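Side-chain contacts in STING-associated CdnE c-di-GMP synthase (Flavobacteriaceae, PDB 6WT8), which probably joins two GTP molecules into the cyclic dinucleotide c-di-GMP, the signal read by a partner STING protein in CBASS defence: residues N282-N287 with Y306-N311; D300-L305 with Q348-I353; R277-N282 with E329-F334. One frame throughout, in Å; residues are numbered along the deposited sequence.

Interaction 1: residues N282-N287 with Y306-N311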
# COMPACT_ATOMS: atom_id res chain seq x y z
N ASN A 282 -6.72 -0.24 3.37
CA ASN A 282 -6.60 -1.03 2.14
C ASN A 282 -7.41 -2.30 2.27
O ASN A 282 -8.14 -2.68 1.35
CB ASN A 282 -5.15 -1.42 1.86
CG ASN A 282 -4.25 -0.26 1.47
OD1 ASN A 282 -4.71 0.80 1.08
ND2 ASN A 282 -2.92 -0.48 1.60
N ALA A 283 -7.22 -3.02 3.39
CA ALA A 283 -7.89 -4.31 3.59
C ALA A 283 -9.41 -4.17 3.67
O ALA A 283 -10.15 -4.99 3.11
CB ALA A 283 -7.35 -4.98 4.87
N ILE A 284 -9.90 -3.13 4.35
CA ILE A 284 -11.36 -2.95 4.47
C ILE A 284 -11.94 -2.73 3.08
O ILE A 284 -13.00 -3.28 2.70
CB ILE A 284 -11.67 -1.78 5.41
CG1 ILE A 284 -11.29 -2.20 6.85
CG2 ILE A 284 -13.15 -1.32 5.25
CD1 ILE A 284 -11.24 -0.99 7.86
N CYS A 285 -11.29 -1.85 2.29
CA CYS A 285 -11.85 -1.56 0.95
C CYS A 285 -11.72 -2.76 0.02
O CYS A 285 -12.65 -3.04 -0.75
CB CYS A 285 -11.18 -0.33 0.36
SG CYS A 285 -11.56 1.19 1.26
N TYR A 286 -10.60 -3.46 0.10
CA TYR A 286 -10.34 -4.60 -0.77
C TYR A 286 -11.33 -5.72 -0.48
O TYR A 286 -11.62 -6.55 -1.36
CB TYR A 286 -8.88 -5.05 -0.51
CG TYR A 286 -8.40 -6.20 -1.36
CD1 TYR A 286 -7.88 -5.99 -2.60
CD2 TYR A 286 -8.47 -7.49 -0.88
CE1 TYR A 286 -7.43 -7.07 -3.35
CE2 TYR A 286 -8.02 -8.59 -1.63
CZ TYR A 286 -7.51 -8.34 -2.88
OH TYR A 286 -7.06 -9.39 -3.65
N ASN A 287 -11.83 -5.79 0.76
CA ASN A 287 -12.70 -6.90 1.10
C ASN A 287 -14.14 -6.69 0.58
O ASN A 287 -14.93 -7.64 0.58
CB ASN A 287 -12.63 -7.09 2.63
CG ASN A 287 -13.57 -8.15 3.14
OD1 ASN A 287 -14.51 -7.84 3.87
ND2 ASN A 287 -13.33 -9.36 2.75
N TYR A 306 -20.05 3.60 3.98
CA TYR A 306 -20.77 3.71 5.25
C TYR A 306 -21.40 2.39 5.62
O TYR A 306 -21.31 1.97 6.79
CB TYR A 306 -21.82 4.81 5.17
CG TYR A 306 -22.66 4.90 6.41
CD1 TYR A 306 -22.18 5.49 7.55
CD2 TYR A 306 -23.98 4.48 6.42
CE1 TYR A 306 -22.91 5.58 8.70
CE2 TYR A 306 -24.73 4.56 7.59
CZ TYR A 306 -24.18 5.12 8.72
OH TYR A 306 -24.91 5.25 9.87
N GLN A 307 -22.03 1.72 4.66
CA GLN A 307 -22.62 0.42 4.94
C GLN A 307 -21.55 -0.58 5.39
O GLN A 307 -21.76 -1.34 6.33
CB GLN A 307 -23.39 -0.09 3.72
CG GLN A 307 -24.59 0.72 3.34
CD GLN A 307 -25.09 0.31 1.93
OE1 GLN A 307 -25.30 -0.88 1.66
NE2 GLN A 307 -25.20 1.27 1.01
N GLU A 308 -20.40 -0.60 4.74
CA GLU A 308 -19.38 -1.55 5.14
C GLU A 308 -18.87 -1.28 6.54
O GLU A 308 -18.71 -2.22 7.35
CB GLU A 308 -18.23 -1.49 4.14
CG GLU A 308 -17.06 -2.39 4.51
CD GLU A 308 -17.41 -3.89 4.43
OE1 GLU A 308 -18.45 -4.25 3.85
OE2 GLU A 308 -16.60 -4.68 4.94
N LEU A 309 -18.57 -0.01 6.87
CA LEU A 309 -18.11 0.26 8.24
C LEU A 309 -19.18 -0.07 9.26
O LEU A 309 -18.85 -0.64 10.31
CB LEU A 309 -17.67 1.70 8.39
CG LEU A 309 -16.53 2.14 7.46
CD1 LEU A 309 -16.05 3.51 7.87
CD2 LEU A 309 -15.37 1.22 7.46
N THR A 310 -20.45 0.24 8.96
CA THR A 310 -21.55 -0.13 9.86
C THR A 310 -21.61 -1.63 10.09
O THR A 310 -21.80 -2.09 11.24
CB THR A 310 -22.85 0.41 9.23
OG1 THR A 310 -22.73 1.82 9.29
CG2 THR A 310 -24.05 -0.09 10.03
N ASN A 311 -21.40 -2.43 9.04
CA ASN A 311 -21.41 -3.89 9.17
C ASN A 311 -20.23 -4.37 9.98
O ASN A 311 -20.36 -5.30 10.79
CB ASN A 311 -21.34 -4.55 7.78
CG ASN A 311 -22.63 -4.37 6.96
OD1 ASN A 311 -23.68 -4.00 7.49
ND2 ASN A 311 -22.54 -4.63 5.66
O HOH W 1 -14.21 -5.00 4.50

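Interaction 2: residues D300-L305 with Q348-I353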
# COMPACT_ATOMS: atom_id res chain seq x y z
N ASP A 300 -22.27 7.57 -4.91
CA ASP A 300 -22.92 6.44 -4.26
C ASP A 300 -21.90 5.55 -3.57
O ASP A 300 -22.31 4.75 -2.71
CB ASP A 300 -23.73 5.64 -5.29
CG ASP A 300 -24.95 6.43 -5.82
OD1 ASP A 300 -25.34 7.43 -5.21
OD2 ASP A 300 -25.54 6.06 -6.87
N LEU A 301 -20.60 5.67 -3.88
CA LEU A 301 -19.60 4.91 -3.14
C LEU A 301 -19.52 5.33 -1.69
O LEU A 301 -19.04 4.54 -0.85
CB LEU A 301 -18.21 5.07 -3.76
CG LEU A 301 -18.11 4.58 -5.19
CD1 LEU A 301 -16.72 4.89 -5.77
CD2 LEU A 301 -18.41 3.08 -5.31
N VAL A 302 -19.91 6.58 -1.36
CA VAL A 302 -19.84 7.00 0.04
C VAL A 302 -20.79 6.16 0.86
O VAL A 302 -20.45 5.74 1.97
CB VAL A 302 -20.15 8.50 0.18
CG1 VAL A 302 -20.00 8.96 1.65
CG2 VAL A 302 -19.22 9.29 -0.72
N SER A 303 -21.99 5.91 0.33
CA SER A 303 -22.95 5.03 0.99
C SER A 303 -22.44 3.58 1.11
O SER A 303 -22.64 2.95 2.14
CB SER A 303 -24.24 5.06 0.20
OG SER A 303 -25.21 4.19 0.76
N ILE A 304 -21.78 3.06 0.07
CA ILE A 304 -21.21 1.70 0.16
C ILE A 304 -20.23 1.61 1.31
O ILE A 304 -20.23 0.66 2.10
CB ILE A 304 -20.51 1.34 -1.17
CG1 ILE A 304 -21.52 1.10 -2.24
CG2 ILE A 304 -19.55 0.10 -1.02
CD1 ILE A 304 -22.43 -0.08 -2.05
N LEU A 305 -19.35 2.59 1.41
CA LEU A 305 -18.37 2.61 2.50
C LEU A 305 -19.04 2.73 3.86
O LEU A 305 -18.64 2.04 4.82
CB LEU A 305 -17.39 3.75 2.27
CG LEU A 305 -16.41 3.49 1.12
CD1 LEU A 305 -15.63 4.80 0.85
CD2 LEU A 305 -15.39 2.40 1.54
N GLN A 348 -19.10 7.99 11.46
CA GLN A 348 -19.81 9.23 11.75
C GLN A 348 -19.50 10.32 10.72
O GLN A 348 -20.40 11.07 10.31
CB GLN A 348 -19.44 9.69 13.17
CG GLN A 348 -20.03 8.78 14.26
CD GLN A 348 -19.50 9.07 15.71
OE1 GLN A 348 -19.71 8.28 16.64
NE2 GLN A 348 -18.81 10.20 15.88
N GLU A 349 -18.24 10.40 10.25
CA GLU A 349 -17.93 11.37 9.21
C GLU A 349 -18.67 11.02 7.94
O GLU A 349 -19.23 11.91 7.29
CB GLU A 349 -16.42 11.41 8.89
CG GLU A 349 -15.54 11.83 10.08
CD GLU A 349 -15.75 13.27 10.48
OE1 GLU A 349 -16.39 14.03 9.72
OE2 GLU A 349 -15.35 13.63 11.61
N LEU A 350 -18.69 9.74 7.55
CA LEU A 350 -19.43 9.38 6.33
C LEU A 350 -20.92 9.66 6.48
O LEU A 350 -21.57 10.08 5.52
CB LEU A 350 -19.23 7.89 5.98
CG LEU A 350 -17.79 7.52 5.70
CD1 LEU A 350 -17.67 6.00 5.64
CD2 LEU A 350 -17.41 8.09 4.36
N ASP A 351 -21.49 9.42 7.69
CA ASP A 351 -22.90 9.73 7.89
C ASP A 351 -23.16 11.21 7.65
O ASP A 351 -24.15 11.60 7.01
CB ASP A 351 -23.26 9.34 9.32
CG ASP A 351 -24.75 9.40 9.62
OD1 ASP A 351 -25.57 9.14 8.73
OD2 ASP A 351 -25.08 9.64 10.80
N SER A 352 -22.29 12.07 8.21
CA SER A 352 -22.45 13.51 7.99
C SER A 352 -22.36 13.88 6.52
O SER A 352 -23.09 14.75 6.05
CB SER A 352 -21.36 14.26 8.73
OG SER A 352 -21.61 14.17 10.12
N ILE A 353 -21.39 13.32 5.82
CA ILE A 353 -21.22 13.62 4.39
C ILE A 353 -22.48 13.22 3.62
O ILE A 353 -22.94 13.96 2.74
CB ILE A 353 -19.98 12.90 3.84
CG1 ILE A 353 -18.74 13.53 4.47
CG2 ILE A 353 -19.93 12.96 2.31
CD1 ILE A 353 -17.38 12.79 4.19

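Interaction 3: residues R277-N282 with E329-F334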
# COMPACT_ATOMS: atom_id res chain seq x y z
N ARG A 277 -4.52 2.09 10.23
CA ARG A 277 -3.52 2.66 9.36
C ARG A 277 -3.86 2.36 7.90
O ARG A 277 -4.87 1.75 7.59
CB ARG A 277 -2.12 2.11 9.67
CG ARG A 277 -1.72 2.19 11.16
CD ARG A 277 -1.27 3.57 11.56
NE ARG A 277 -0.70 3.48 12.91
CZ ARG A 277 0.60 3.50 13.20
NH1 ARG A 277 1.50 3.64 12.23
NH2 ARG A 277 0.98 3.39 14.47
N SER A 278 -2.98 2.81 7.01
CA SER A 278 -3.18 2.56 5.59
C SER A 278 -3.44 1.08 5.29
O SER A 278 -4.38 0.76 4.54
CB SER A 278 -1.96 3.07 4.84
OG SER A 278 -2.09 2.84 3.46
N PHE A 279 -2.67 0.19 5.91
CA PHE A 279 -2.81 -1.26 5.75
C PHE A 279 -4.25 -1.70 6.01
O PHE A 279 -4.81 -2.52 5.26
CB PHE A 279 -1.77 -1.86 6.74
CG PHE A 279 -1.83 -3.34 6.98
CD1 PHE A 279 -0.93 -4.18 6.29
CD2 PHE A 279 -2.70 -3.89 7.89
CE1 PHE A 279 -0.93 -5.56 6.49
CE2 PHE A 279 -2.68 -5.26 8.15
CZ PHE A 279 -1.81 -6.10 7.43
N HIS A 280 -4.85 -1.16 7.08
CA HIS A 280 -6.20 -1.58 7.44
C HIS A 280 -7.22 -0.99 6.50
O HIS A 280 -8.21 -1.66 6.17
CB HIS A 280 -6.54 -1.17 8.88
CG HIS A 280 -5.52 -1.62 9.85
ND1 HIS A 280 -4.44 -0.84 10.19
CD2 HIS A 280 -5.38 -2.80 10.53
CE1 HIS A 280 -3.69 -1.51 11.07
NE2 HIS A 280 -4.26 -2.68 11.32
N ILE A 281 -7.03 0.28 6.09
CA ILE A 281 -7.96 0.88 5.13
C ILE A 281 -7.92 0.12 3.81
O ILE A 281 -8.98 -0.18 3.22
CB ILE A 281 -7.61 2.38 4.92
CG1 ILE A 281 -8.05 3.12 6.17
CG2 ILE A 281 -8.39 2.93 3.71
CD1 ILE A 281 -7.62 4.59 6.20
N ASN A 282 -6.72 -0.24 3.37
CA ASN A 282 -6.60 -1.03 2.14
C ASN A 282 -7.41 -2.30 2.27
O ASN A 282 -8.14 -2.68 1.35
CB ASN A 282 -5.15 -1.42 1.86
CG ASN A 282 -4.25 -0.26 1.47
OD1 ASN A 282 -4.71 0.80 1.08
ND2 ASN A 282 -2.92 -0.48 1.60
N GLU A 329 -2.87 -11.79 7.86
CA GLU A 329 -3.40 -11.45 9.17
C GLU A 329 -4.90 -11.25 9.08
O GLU A 329 -5.44 -10.98 8.00
CB GLU A 329 -2.80 -10.14 9.70
CG GLU A 329 -1.28 -10.04 9.52
CD GLU A 329 -0.70 -8.67 9.87
OE1 GLU A 329 -1.39 -7.84 10.52
OE2 GLU A 329 0.48 -8.45 9.48
N TYR A 330 -5.57 -11.37 10.23
CA TYR A 330 -6.94 -10.90 10.36
C TYR A 330 -6.85 -9.50 10.94
O TYR A 330 -6.31 -9.34 12.04
CB TYR A 330 -7.74 -11.83 11.28
CG TYR A 330 -8.04 -13.17 10.63
CD1 TYR A 330 -9.01 -13.25 9.66
CD2 TYR A 330 -7.36 -14.32 11.03
CE1 TYR A 330 -9.33 -14.46 9.07
CE2 TYR A 330 -7.66 -15.55 10.43
CZ TYR A 330 -8.65 -15.59 9.46
OH TYR A 330 -8.97 -16.81 8.88
N ILE A 331 -7.40 -8.51 10.24
CA ILE A 331 -7.10 -7.12 10.62
C ILE A 331 -7.82 -6.67 11.88
O ILE A 331 -7.45 -5.62 12.43
CB ILE A 331 -7.41 -6.12 9.49
CG1 ILE A 331 -8.84 -6.22 9.01
CG2 ILE A 331 -6.46 -6.35 8.34
CD1 ILE A 331 -9.27 -5.00 8.25
N PHE A 332 -8.80 -7.42 12.39
CA PHE A 332 -9.41 -7.09 13.69
C PHE A 332 -9.06 -8.11 14.78
O PHE A 332 -9.68 -8.08 15.84
CB PHE A 332 -10.92 -6.94 13.55
CG PHE A 332 -11.32 -5.73 12.75
CD1 PHE A 332 -11.31 -4.47 13.35
CD2 PHE A 332 -11.62 -5.82 11.39
CE1 PHE A 332 -11.69 -3.33 12.61
CE2 PHE A 332 -11.96 -4.68 10.64
CZ PHE A 332 -11.97 -3.43 11.25
N GLU A 333 -8.08 -8.98 14.55
CA GLU A 333 -7.73 -9.97 15.57
C GLU A 333 -7.19 -9.30 16.82
O GLU A 333 -7.59 -9.65 17.95
CB GLU A 333 -6.73 -10.98 15.04
CG GLU A 333 -6.47 -12.05 16.11
CD GLU A 333 -5.68 -13.22 15.61
OE1 GLU A 333 -5.39 -13.30 14.40
OE2 GLU A 333 -5.31 -14.07 16.45
N PHE A 334 -6.32 -8.32 16.64
CA PHE A 334 -5.69 -7.64 17.77
C PHE A 334 -6.10 -6.18 17.84
O PHE A 334 -6.33 -5.54 16.81
CB PHE A 334 -4.17 -7.73 17.67
CG PHE A 334 -3.67 -9.15 17.65
CD1 PHE A 334 -3.81 -9.96 18.78
CD2 PHE A 334 -3.14 -9.68 16.50
CE1 PHE A 334 -3.37 -11.31 18.77
CE2 PHE A 334 -2.72 -11.01 16.47
CZ PHE A 334 -2.82 -11.81 17.60

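Interaction 1: residues N282-N287 with Y306-N311
OE2 of Glu308 is gripped where helix 300-314 meets helix 278-287: water 1 is hydrogen-bonded to Glu308 OE2 at a short 2.5 Å, and Tyr318 OH is hydrogen-bonded to the same oxygen. The water is also hydrogen-bonded to the backbone, 2.8 Å from Ile284 O, and so ties the carboxylate to the neighbouring helix without a direct bond between the two segments. More acceptors surround this water than it has protons, so its donations are probably shared. Asn287 brings a further oxygen to the site, its OD1 3.9 Å from Glu308 OE2; amide and carboxylate planes lie 67° apart and the two side chains meet at roughly a right angle. The water and the Tyr318 hydroxyl between them hold the carboxylate oxygen in place.

The stem of the same side chain does apolar work. CG of Glu308 is anti to the backbone N (chi1 176°), which carries it toward Ile284, and the bend at chi2 then swings the carboxylate off toward the water. Ile284 answers with its CG2 methyl, 4.1 Å from Glu308 CG. That methyl also meets the CD2 tip of Leu309 at 4.0 Å, the two side chains crossing nearly perpendicular, so one isoleucine branch touches two consecutive residues of the other helix.

The helix segments run steeply across each other, axes 10.9 Å apart at 109°. Helix 336-360 packs beside both, with Ile343 against Ile284 and Leu350 against Leu309, while Cys285 turns from the contact onto helix 253-266.

Interaction 2: residues D300-L305 with Q348-I353
Leu350 reaches from helix 336-360 to Val302 and Leu305 of helix 300-314. Its CB already points toward the partner segment, 4.5 Å from Val302 CG1. At CG the side chain forks to serve two residues one turn apart. CD2 takes one of them: Leu350 CD2 lies 3.8 Å from Val302 CG1, a methyl-to-methyl contact in which the side chains cross at a slant. CD1, the farther tip because chi2 of 169° sets it anti to CA, takes the other. Leu350 CD1 comes 4.0 Å from the backbone carbon Leu305 C and 4.1 Å from Leu305 CB, so it rests against the base of that leucine and its main chain rather than against its isopropyl end.

The two segments run roughly antiparallel, at 147° with their axes 9.7 Å apart, as neighbours in the helical part of the enzyme. Such a helical part accompanying a mixed-sheet nucleotidyltransferase core is consistent with the CD-NTase fold.

Val302 is reached from a second side. CG1 of Val302 is anti to the backbone N and projects between two residues of helix 336-360; beyond Leu350 it meets Ile353, whose CG2 is 4.1 Å from Val302 CG1, the two beta-branched side chains crossing at about a right angle. The contact across the segments is apolar, with the four residues buried. Ile51 of helix 46-56 packs on both Val302 and Ile353. Phe259 of helix 253-266 lies against both Leu305 and Leu350, and Ile263 of that helix touches Ile353.

Interaction 3: residues R277-N282 with E329-F334
A type I beta turn, Tyr330 to Glu333, presses Ile331 against Phe279 and His280 in the first turn of helix 278-287. Ile331 holds CG1 between its backbone N and carbonyl carbon (chi1 56°), which sets CG2 beside Phe279; Ile331 CG2 sits 3.9 Å from Phe279 CE2. Next to it, CD2 of His280 lies 4.0 Å from both Ile331 CB and Ile331 O, the two side chains sliding past each other in opposite directions. Glu329, extended beyond CG, brings OE1 to 3.6 Å from Phe279 CZ, with carboxylate and ring planes 36° apart.

The imidazole is also held within its own helix end: His280 ND1 accepts a nearly straight hydrogen bond (167°) from Arg277 N, 2.9 Å away and somewhat out of the ring plane. CD2 of Phe279 stands over one face of the imidazole, 3.9 Å above its plane. With an alanine in place of His280, Arg277 N would probably be left without its side-chain acceptor and a gap would open beside Ile331 and Phe279.

Lys339 of helix 336-360 touches His280 and hydrogen-bonds Ile331 O, joining a third element to the pair. Arg277 is the N-cap and His280 the third residue of the helix, so the ND1 bond is the side-chain-to-N-cap half of a capping box.

The three contacts form a chain through the helical part of the protein. Interactions 1 and 2 share helix 300-314, their centres about 11 Å apart, and join where Leu309 CD1 packs 3.7 Å from Leu350 CD1. Interactions 1 and 3 share helix 278-287 and Asn282; again the centres are about 11 Å apart, and Ile284 CG1 lies 3.7 Å from Ile331 CD1. Interaction 1 is therefore the middle link, Ile284 using CG2 for one partner and CG1 for the other. Interactions 2 and 3 do not touch: their centres are about 20 Å apart and their nearest atoms about 7 Å. In sequence, interaction 1 is nested inside the loop closed by interaction 3.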